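Local structure of erythrocyte binding antigen 140 (Plasmodium falciparum, 4GF2) at residues Ser290-Pro295 with Lys450-Lys455; Glu366-Ala371 with Lys444-Asn449; Ala459-Lys462 with Thr466-Asp469. The protein probably binds a host receptor, sialylated glycophorin C, on the erythrocyte surface as an adhesin of malaria parasite invasion. The protein carries 3 engineered substitutions. All blocks are in the same frame, centred on the assembly; numbering follows the deposited sequence.

Contact 1 (Ser290-Pro295 with Lys450-Lys455); sequences SFLNGP and KENVWK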
loop_
_atom_site.group_PDB
_atom_site.type_symbol
_atom_site.label_atom_id
_atom_site.label_comp_id
_atom_site.label_asym_id
_atom_site.label_seq_id
_atom_site.Cartn_x
_atom_site.Cartn_y
_atom_site.Cartn_z
ATOM N N SER A 290 -0.472 0.474 15.023
ATOM C CA SER A 290 -0.824 0.530 16.436
ATOM C C SER A 290 -2.326 0.742 16.602
ATOM O O SER A 290 -2.978 0.043 17.380
ATOM C CB SER A 290 -0.057 1.652 17.133
ATOM O OG SER A 290 -0.381 1.706 18.512
ATOM N N PHE A 291 -2.867 1.703 15.855
ATOM C CA PHE A 291 -4.281 2.058 15.938
ATOM C C PHE A 291 -5.212 0.967 15.415
ATOM O O PHE A 291 -6.358 0.867 15.849
ATOM C CB PHE A 291 -4.545 3.352 15.163
ATOM C CG PHE A 291 -4.319 4.601 15.966
ATOM C CD1 PHE A 291 -3.053 4.939 16.410
ATOM C CD2 PHE A 291 -5.374 5.444 16.263
ATOM C CE1 PHE A 291 -2.847 6.094 17.145
ATOM C CE2 PHE A 291 -5.175 6.599 16.998
ATOM C CZ PHE A 291 -3.910 6.924 17.436
ATOM N N LEU A 292 -4.727 0.158 14.477
ATOM C CA LEU A 292 -5.562 -0.873 13.863
ATOM C C LEU A 292 -5.306 -2.270 14.416
ATOM O O LEU A 292 -6.203 -3.110 14.420
ATOM C CB LEU A 292 -5.361 -0.893 12.348
ATOM C CG LEU A 292 -5.962 0.274 11.567
ATOM C CD1 LEU A 292 -5.671 0.101 10.089
ATOM C CD2 LEU A 292 -7.463 0.390 11.804
ATOM N N ASN A 293 -4.082 -2.519 14.868
ATOM C CA ASN A 293 -3.694 -3.855 15.303
ATOM C C ASN A 293 -2.927 -3.896 16.624
ATOM O O ASN A 293 -2.770 -4.964 17.214
ATOM C CB ASN A 293 -2.847 -4.525 14.215
ATOM C CG ASN A 293 -3.583 -4.648 12.893
ATOM O OD1 ASN A 293 -4.350 -5.587 12.684
ATOM N ND2 ASN A 293 -3.347 -3.701 11.992
ATOM N N GLY A 294 -2.456 -2.744 17.091
ATOM C CA GLY A 294 -1.557 -2.703 18.231
ATOM C C GLY A 294 -2.166 -2.074 19.468
ATOM O O GLY A 294 -3.387 -2.068 19.630
ATOM N N PRO A 295 -1.310 -1.535 20.351
ATOM C CA PRO A 295 -1.706 -0.934 21.631
ATOM C C PRO A 295 -2.827 0.098 21.511
ATOM O O PRO A 295 -3.835 -0.010 22.208
ATOM C CB PRO A 295 -0.417 -0.261 22.110
ATOM C CG PRO A 295 0.672 -1.053 21.487
ATOM C CD PRO A 295 0.149 -1.481 20.148
ATOM N N LYS A 450 -13.774 4.138 4.206
ATOM C CA LYS A 450 -14.333 5.020 5.225
ATOM C C LYS A 450 -14.441 4.345 6.594
ATOM O O LYS A 450 -14.465 5.019 7.622
ATOM C CB LYS A 450 -15.709 5.521 4.789
ATOM C CG LYS A 450 -16.750 4.424 4.656
ATOM C CD LYS A 450 -18.093 4.987 4.243
ATOM C CE LYS A 450 -19.137 3.893 4.159
ATOM N NZ LYS A 450 -20.456 4.432 3.740
ATOM N N GLU A 451 -14.512 3.018 6.604
ATOM C CA GLU A 451 -14.627 2.271 7.852
ATOM C C GLU A 451 -13.318 2.303 8.642
ATOM O O GLU A 451 -13.309 2.618 9.833
ATOM C CB GLU A 451 -15.044 0.825 7.571
ATOM C CG GLU A 451 -16.445 0.691 6.993
ATOM C CD GLU A 451 -16.808 -0.744 6.657
ATOM O OE1 GLU A 451 -15.918 -1.620 6.727
ATOM O OE2 GLU A 451 -17.987 -0.997 6.323
ATOM N N ASN A 452 -12.216 1.976 7.980
ATOM C CA ASN A 452 -10.907 2.051 8.616
ATOM C C ASN A 452 -10.582 3.466 9.083
ATOM O O ASN A 452 -9.970 3.658 10.133
ATOM C CB ASN A 452 -9.818 1.556 7.663
ATOM C CG ASN A 452 -9.713 0.044 7.634
ATOM O OD1 ASN A 452 -9.965 -0.628 8.635
ATOM N ND2 ASN A 452 -9.333 -0.499 6.484
ATOM N N VAL A 453 -10.992 4.460 8.305
ATOM C CA VAL A 453 -10.745 5.843 8.675
ATOM C C VAL A 453 -11.420 6.125 10.012
ATOM O O VAL A 453 -10.825 6.723 10.906
ATOM C CB VAL A 453 -11.269 6.824 7.609
ATOM C CG1 VAL A 453 -11.196 8.258 8.120
ATOM C CG2 VAL A 453 -10.479 6.675 6.320
ATOM N N TRP A 454 -12.663 5.681 10.155
ATOM C CA TRP A 454 -13.380 5.893 11.402
ATOM C C TRP A 454 -12.764 5.087 12.540
ATOM O O TRP A 454 -12.737 5.538 13.684
ATOM C CB TRP A 454 -14.857 5.534 11.268
ATOM C CG TRP A 454 -15.557 5.673 12.574
ATOM C CD1 TRP A 454 -16.048 4.672 13.354
ATOM C CD2 TRP A 454 -15.807 6.893 13.278
ATOM N NE1 TRP A 454 -16.605 5.194 14.495
ATOM C CE2 TRP A 454 -16.470 6.556 14.471
ATOM C CE3 TRP A 454 -15.542 8.238 13.010
ATOM C CZ2 TRP A 454 -16.872 7.514 15.394
ATOM C CZ3 TRP A 454 -15.941 9.187 13.927
ATOM C CH2 TRP A 454 -16.599 8.822 15.105
ATOM N N LYS A 455 -12.282 3.888 12.225
ATOM C CA LYS A 455 -11.656 3.034 13.228
ATOM C C LYS A 455 -10.491 3.739 13.911
ATOM O O LYS A 455 -10.391 3.731 15.138
ATOM C CB LYS A 455 -11.169 1.724 12.601
ATOM C CG LYS A 455 -12.231 0.641 12.521
ATOM C CD LYS A 455 -11.689 -0.634 11.891
ATOM C CE LYS A 455 -12.732 -1.739 11.908
ATOM N NZ LYS A 455 -12.243 -2.986 11.261
#
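L292 and K455 mark the closest approach of two helical backbones, their CA atoms 7.3 Å apart. Segment 290-295 carries the last part of helix 285-293 and the residues that follow it, with G294 N bonded to S290 O (2.9 Å) before the chain runs out through P295. Segment 450-455 belongs to helix 435-457 and carries a kink: the backbone N atoms of E451 and N452 lack a bond to the preceding turn. Farther on, W454 N bonds to K450 O and K455 N reaches E451 O at 2.9 Å. The spacing is too wide for the backbones to touch, and side chains bridge it.

L292 does this with one branch. Its CD1 continues the chain away from CA, while CD2 turns off to meet K455 CB at 4.0 Å. The same methyl lies 4.2 Å from N452 OD1, a van der Waals approach of carbon to an amide oxygen. L292 crosses both side chains at about a right angle, and its one methyl touches both, a turn apart on helix 435-457. K455 touches with its base; with CG beside the backbone N (chi1 -86°) and the chain extended, the amine is carried away from the leucine.

This is a helix-against-helix contact at the surface of the second Duffy binding-like domain, to which helix 435-457 belongs, and it joins that helix to the C-terminal end of helix 285-293. The adjacent F291 is buried against I373 and Q377 of helix 361-382. On the other helix, V453 points away from helix 285-293 and packs on L369 and S372, while W454 meets Y399 edge-to-face and stacks with Y470. A glycerol, probably from crystallisation, lies about 4 Å from the L292 side chain.

Contact 2 (Glu366-Ala371 with Lys444-Asn449); sequences EHLLGA and KWWDEN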
loop_
_atom_site.group_PDB
_atom_site.type_symbol
_atom_site.label_atom_id
_atom_site.label_comp_id
_atom_site.label_asym_id
_atom_site.label_seq_id
_atom_site.Cartn_x
_atom_site.Cartn_y
_atom_site.Cartn_z
ATOM N N GLU A 366 -2.195 5.073 3.152
ATOM C CA GLU A 366 -1.329 5.275 4.301
ATOM C C GLU A 366 -1.307 6.749 4.711
ATOM O O GLU A 366 -1.337 7.066 5.902
ATOM C CB GLU A 366 0.075 4.769 3.974
ATOM C CG GLU A 366 1.053 4.852 5.115
ATOM C CD GLU A 366 2.377 4.182 4.789
ATOM O OE1 GLU A 366 2.394 3.267 3.938
ATOM O OE2 GLU A 366 3.402 4.576 5.384
ATOM N N HIS A 367 -1.279 7.651 3.731
ATOM C CA HIS A 367 -1.286 9.077 4.034
ATOM C C HIS A 367 -2.610 9.531 4.644
ATOM O O HIS A 367 -2.629 10.321 5.589
ATOM C CB HIS A 367 -1.009 9.908 2.785
ATOM C CG HIS A 367 -1.015 11.383 3.041
ATOM N ND1 HIS A 367 0.142 12.118 3.181
ATOM C CD2 HIS A 367 -2.038 12.254 3.211
ATOM C CE1 HIS A 367 -0.167 13.381 3.418
ATOM N NE2 HIS A 367 -1.484 13.490 3.443
ATOM N N LEU A 368 -3.716 9.047 4.093
ATOM C CA LEU A 368 -5.029 9.459 4.568
ATOM C C LEU A 368 -5.232 9.040 6.016
ATOM O O LEU A 368 -5.705 9.819 6.841
ATOM C CB LEU A 368 -6.122 8.852 3.695
ATOM C CG LEU A 368 -7.541 9.146 4.174
ATOM C CD1 LEU A 368 -7.749 10.646 4.264
ATOM C CD2 LEU A 368 -8.561 8.506 3.246
ATOM N N LEU A 369 -4.871 7.802 6.322
ATOM C CA LEU A 369 -5.017 7.288 7.672
ATOM C C LEU A 369 -4.130 8.071 8.634
ATOM O O LEU A 369 -4.494 8.287 9.790
ATOM C CB LEU A 369 -4.673 5.801 7.706
ATOM C CG LEU A 369 -5.590 4.917 6.858
ATOM C CD1 LEU A 369 -5.038 3.505 6.763
ATOM C CD2 LEU A 369 -6.994 4.904 7.433
ATOM N N GLY A 370 -2.967 8.494 8.153
ATOM C CA GLY A 370 -2.060 9.287 8.963
ATOM C C GLY A 370 -2.706 10.599 9.360
ATOM O O GLY A 370 -2.754 10.962 10.537
ATOM N N ALA A 371 -3.214 11.313 8.366
ATOM C CA ALA A 371 -3.891 12.575 8.613
ATOM C C ALA A 371 -5.060 12.374 9.577
ATOM O O ALA A 371 -5.268 13.175 10.490
ATOM C CB ALA A 371 -4.373 13.172 7.307
ATOM N N LYS A 444 -16.591 5.717 -4.637
ATOM C CA LYS A 444 -16.472 4.290 -4.357
ATOM C C LYS A 444 -15.253 4.010 -3.486
ATOM O O LYS A 444 -15.287 3.141 -2.615
ATOM C CB LYS A 444 -16.380 3.490 -5.656
ATOM C CG LYS A 444 -17.680 3.431 -6.439
ATOM C CD LYS A 444 -17.508 2.650 -7.733
ATOM C CE LYS A 444 -18.821 2.518 -8.489
ATOM N NZ LYS A 444 -18.645 1.772 -9.764
ATOM N N TRP A 445 -14.177 4.753 -3.720
ATOM C CA TRP A 445 -12.949 4.550 -2.969
ATOM C C TRP A 445 -13.164 4.888 -1.500
ATOM O O TRP A 445 -12.690 4.175 -0.615
ATOM C CB TRP A 445 -11.824 5.408 -3.545
ATOM C CG TRP A 445 -10.484 5.051 -3.000
ATOM C CD1 TRP A 445 -9.607 4.149 -3.519
ATOM C CD2 TRP A 445 -9.867 5.581 -1.824
ATOM N NE1 TRP A 445 -8.477 4.087 -2.743
ATOM C CE2 TRP A 445 -8.612 4.958 -1.693
ATOM C CE3 TRP A 445 -10.253 6.523 -0.866
ATOM C CZ2 TRP A 445 -7.739 5.241 -0.645
ATOM C CZ3 TRP A 445 -9.385 6.807 0.174
ATOM C CH2 TRP A 445 -8.143 6.167 0.276
ATOM N N TRP A 446 -13.881 5.976 -1.240
ATOM C CA TRP A 446 -14.179 6.366 0.130
ATOM C C TRP A 446 -15.024 5.299 0.833
ATOM O O TRP A 446 -14.777 4.969 1.990
ATOM C CB TRP A 446 -14.900 7.713 0.180
ATOM C CG TRP A 446 -15.393 8.035 1.556
ATOM C CD1 TRP A 446 -16.681 7.979 1.997
ATOM C CD2 TRP A 446 -14.602 8.434 2.681
ATOM N NE1 TRP A 446 -16.743 8.330 3.324
ATOM C CE2 TRP A 446 -15.478 8.611 3.768
ATOM C CE3 TRP A 446 -13.235 8.660 2.874
ATOM C CZ2 TRP A 446 -15.037 9.004 5.028
ATOM C CZ3 TRP A 446 -12.798 9.053 4.127
ATOM C CH2 TRP A 446 -13.695 9.222 5.187
ATOM N N ASP A 447 -16.016 4.758 0.132
ATOM C CA ASP A 447 -16.870 3.720 0.708
ATOM C C ASP A 447 -16.053 2.494 1.106
ATOM O O ASP A 447 -16.335 1.854 2.118
ATOM C CB ASP A 447 -17.979 3.317 -0.267
ATOM C CG ASP A 447 -19.094 4.346 -0.343
ATOM O OD1 ASP A 447 -19.200 5.187 0.576
ATOM O OD2 ASP A 447 -19.875 4.307 -1.318
ATOM N N GLU A 448 -15.036 2.180 0.314
ATOM C CA GLU A 448 -14.182 1.031 0.588
ATOM C C GLU A 448 -13.206 1.288 1.739
ATOM O O GLU A 448 -12.669 0.346 2.315
ATOM C CB GLU A 448 -13.398 0.648 -0.669
ATOM C CG GLU A 448 -14.269 0.203 -1.835
ATOM C CD GLU A 448 -13.509 0.163 -3.152
ATOM O OE1 GLU A 448 -12.284 0.408 -3.140
ATOM O OE2 GLU A 448 -14.136 -0.108 -4.197
ATOM N N ASN A 449 -12.978 2.555 2.078
ATOM C CA ASN A 449 -11.989 2.894 3.104
ATOM C C ASN A 449 -12.536 3.671 4.301
ATOM O O ASN A 449 -11.841 3.835 5.302
ATOM C CB ASN A 449 -10.834 3.683 2.479
ATOM C CG ASN A 449 -9.960 2.826 1.583
ATOM O OD1 ASN A 449 -9.051 2.142 2.055
ATOM N ND2 ASN A 449 -10.230 2.859 0.284
#
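L368 reaches from helix 361-382 to two consecutive tryptophans, W445 and W446, of helix 435-457. At the start of its segment, E366 faces elsewhere: its carboxylate forms a salt bridge with R216 and a hydrogen bond with T284 OG1. H367 also turns to other neighbours, with NE2 bonded to the backbone O of L350.

The next residue makes the crossing. With CG anti to the backbone N (chi1 176°), L368 sends CD2 straight on from CA, and this methyl arrives at the rim of the W445 indole, in its plane, 3.6 Å from CZ3 and 3.8 Å from CH2. The two side chains extend toward each other from opposite directions. The same methyl lies near the plane of W446 as well, 4.4 Å from its CZ3, so it meets both indoles at their benzo edges. L369 flanks the contact without closely touching the tryptophans, and farther along G370 N bonds to E366 O, keeping the helix regular.

Within helix 435-457, N449 covers one face of W445: its ND2 lies 3.3 Å above the ring, over the centre. That amide is fixed by a nearly straight hydrogen bond from N449 ND2 to W445 O (2.9 Å, 167° at the hydrogen), the donor tilted 27° from the carbonyl plane. The backbone N of N449 bonds instead to W446 O at 3.0 Å, one residue nearer than in a regular alpha-helix, and W445 O also takes a weak bond from E448 N.

M420 and L424 of helix 415-427 and I406 of helix 388-407 surround these groups. Leucine packed at the edges of tryptophans between long helices, deep in the protein, forms part of the hydrophobic core of a helical, disulfide-linked Duffy binding-like domain.

Contact 3 (Ala459-Lys462 with Thr466-Asp469); sequences AVLK and TCKD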
loop_
_atom_site.group_PDB
_atom_site.type_symbol
_atom_site.label_atom_id
_atom_site.label_comp_id
_atom_site.label_asym_id
_atom_site.label_seq_id
_atom_site.Cartn_x
_atom_site.Cartn_y
_atom_site.Cartn_z
ATOM N N ALA A 459 -10.370 5.797 17.907
ATOM C CA ALA A 459 -9.481 5.191 18.892
ATOM C C ALA A 459 -9.160 6.135 20.046
ATOM O O ALA A 459 -8.729 5.694 21.111
ATOM C CB ALA A 459 -8.200 4.736 18.224
ATOM N N VAL A 460 -9.367 7.431 19.839
ATOM C CA VAL A 460 -9.046 8.415 20.870
ATOM C C VAL A 460 -10.222 8.698 21.807
ATOM O O VAL A 460 -10.122 9.553 22.688
ATOM C CB VAL A 460 -8.576 9.743 20.254
ATOM C CG1 VAL A 460 -7.408 9.502 19.312
ATOM C CG2 VAL A 460 -9.723 10.437 19.530
ATOM N N LEU A 461 -11.322 7.973 21.628
ATOM C CA LEU A 461 -12.520 8.188 22.437
ATOM C C LEU A 461 -12.728 7.086 23.476
ATOM O O LEU A 461 -12.531 5.905 23.188
ATOM C CB LEU A 461 -13.753 8.252 21.537
ATOM C CG LEU A 461 -13.764 9.344 20.471
ATOM C CD1 LEU A 461 -14.875 9.082 19.471
ATOM C CD2 LEU A 461 -13.926 10.715 21.104
ATOM N N LYS A 462 -13.131 7.477 24.681
ATOM C CA LYS A 462 -13.565 6.514 25.684
ATOM C C LYS A 462 -14.862 5.890 25.189
ATOM O O LYS A 462 -15.674 6.568 24.559
ATOM C CB LYS A 462 -13.804 7.200 27.030
ATOM C CG LYS A 462 -12.588 7.891 27.623
ATOM C CD LYS A 462 -12.948 8.585 28.930
ATOM C CE LYS A 462 -11.765 9.332 29.523
ATOM N NZ LYS A 462 -12.139 10.064 30.765
ATOM N N THR A 466 -19.962 4.389 21.967
ATOM C CA THR A 466 -20.815 5.497 22.375
ATOM C C THR A 466 -21.057 6.414 21.181
ATOM O O THR A 466 -22.089 7.082 21.091
ATOM C CB THR A 466 -20.164 6.317 23.506
ATOM O OG1 THR A 466 -19.976 5.486 24.659
ATOM C CG2 THR A 466 -21.031 7.513 23.878
ATOM N N CYS A 467 -20.093 6.434 20.266
ATOM C CA CYS A 467 -20.139 7.309 19.101
ATOM C C CYS A 467 -20.775 6.592 17.912
ATOM O O CYS A 467 -20.195 5.664 17.350
ATOM C CB CYS A 467 -18.723 7.755 18.751
ATOM S SG CYS A 467 -18.638 9.297 17.852
ATOM N N LYS A 468 -21.965 7.040 17.524
ATOM C CA LYS A 468 -22.789 6.297 16.578
ATOM C C LYS A 468 -23.145 7.114 15.342
ATOM O O LYS A 468 -23.032 8.338 15.336
ATOM C CB LYS A 468 -24.090 5.861 17.258
ATOM C CG LYS A 468 -23.956 5.559 18.744
ATOM C CD LYS A 468 -25.312 5.577 19.434
ATOM C CE LYS A 468 -25.169 5.467 20.943
ATOM N NZ LYS A 468 -26.461 5.690 21.646
ATOM N N ASP A 469 -23.585 6.414 14.300
ATOM C CA ASP A 469 -24.117 7.046 13.097
ATOM C C ASP A 469 -23.125 8.007 12.453
ATOM O O ASP A 469 -23.514 8.965 11.782
ATOM C CB ASP A 469 -25.427 7.769 13.419
ATOM C CG ASP A 469 -26.536 6.813 13.816
ATOM O OD1 ASP A 469 -26.630 5.726 13.204
ATOM O OD2 ASP A 469 -27.308 7.141 14.741
#
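L461 lays its CD1 methyl against the side chain of C467, equally close to SG and to CB at 4.1 Å. The contact is apolar: a leucine tip resting along the CB-SG bond of a buried half-cystine. Both residues direct their side chains into the space between the segments, and their CA atoms are 8.4 Å apart. In L461, CG lies beside the backbone N (chi1 -59°) and CD1 then extends away from CA, which carries the methyl across most of that gap. C467 has its SG roughly anti to the backbone N (chi1 -155°), and from there the sulfur enters the disulfide with C392.

The disulfide fixes one side of the pair covalently, while L461 packs on one side of the sulfur. Toward the connecting residues, the backbones remain similarly separated, with the CA atoms of K462 and T466 8.0 Å apart. K462 O and T466 OG1 are 4.4 Å from one another, too far for a bond; the hydroxyl makes a weak hydrogen bond to N463 O in the connecting residues. K462 is exposed and its amine lies far from T466, whereas L461 and C467 are buried.

Segments 459-462 and 466-469 are the two arms of the loop between helices 435-457 and 470-475, in the second Duffy binding-like domain. D469 takes the N-cap position of helix 470-475, although its side chain makes no capping bond. Against one side of the loop runs helix 388-407, which supplies C392 for the disulfide, L391 for packing on L461, I395 beside V460, and Q396, whose NE2 bonds to K468 O. K380 of helix 361-382 donates to V460 O from its NZ, so the loop is fastened to two helices besides the pair it connects.

Helix 435-457 carries one side of both contact 1 and contact 2, whose centres lie 11 Å apart. V453, between them, packs its CG1 4.0 Å from W446 CH2 and its CG2 4.1 Å from L368 CD2, so the surface contact passes directly into the buried core. Contact 3 follows along the chain, its centre 12 Å from that of contact 1. There W454 CH2 touches C467 SG at 3.5 Å, and F291 CD2 approaches A459 CB equally closely. Contacts 2 and 3 do not touch, with nearest atoms about 10 Å apart. Contact 1 thus links the other two.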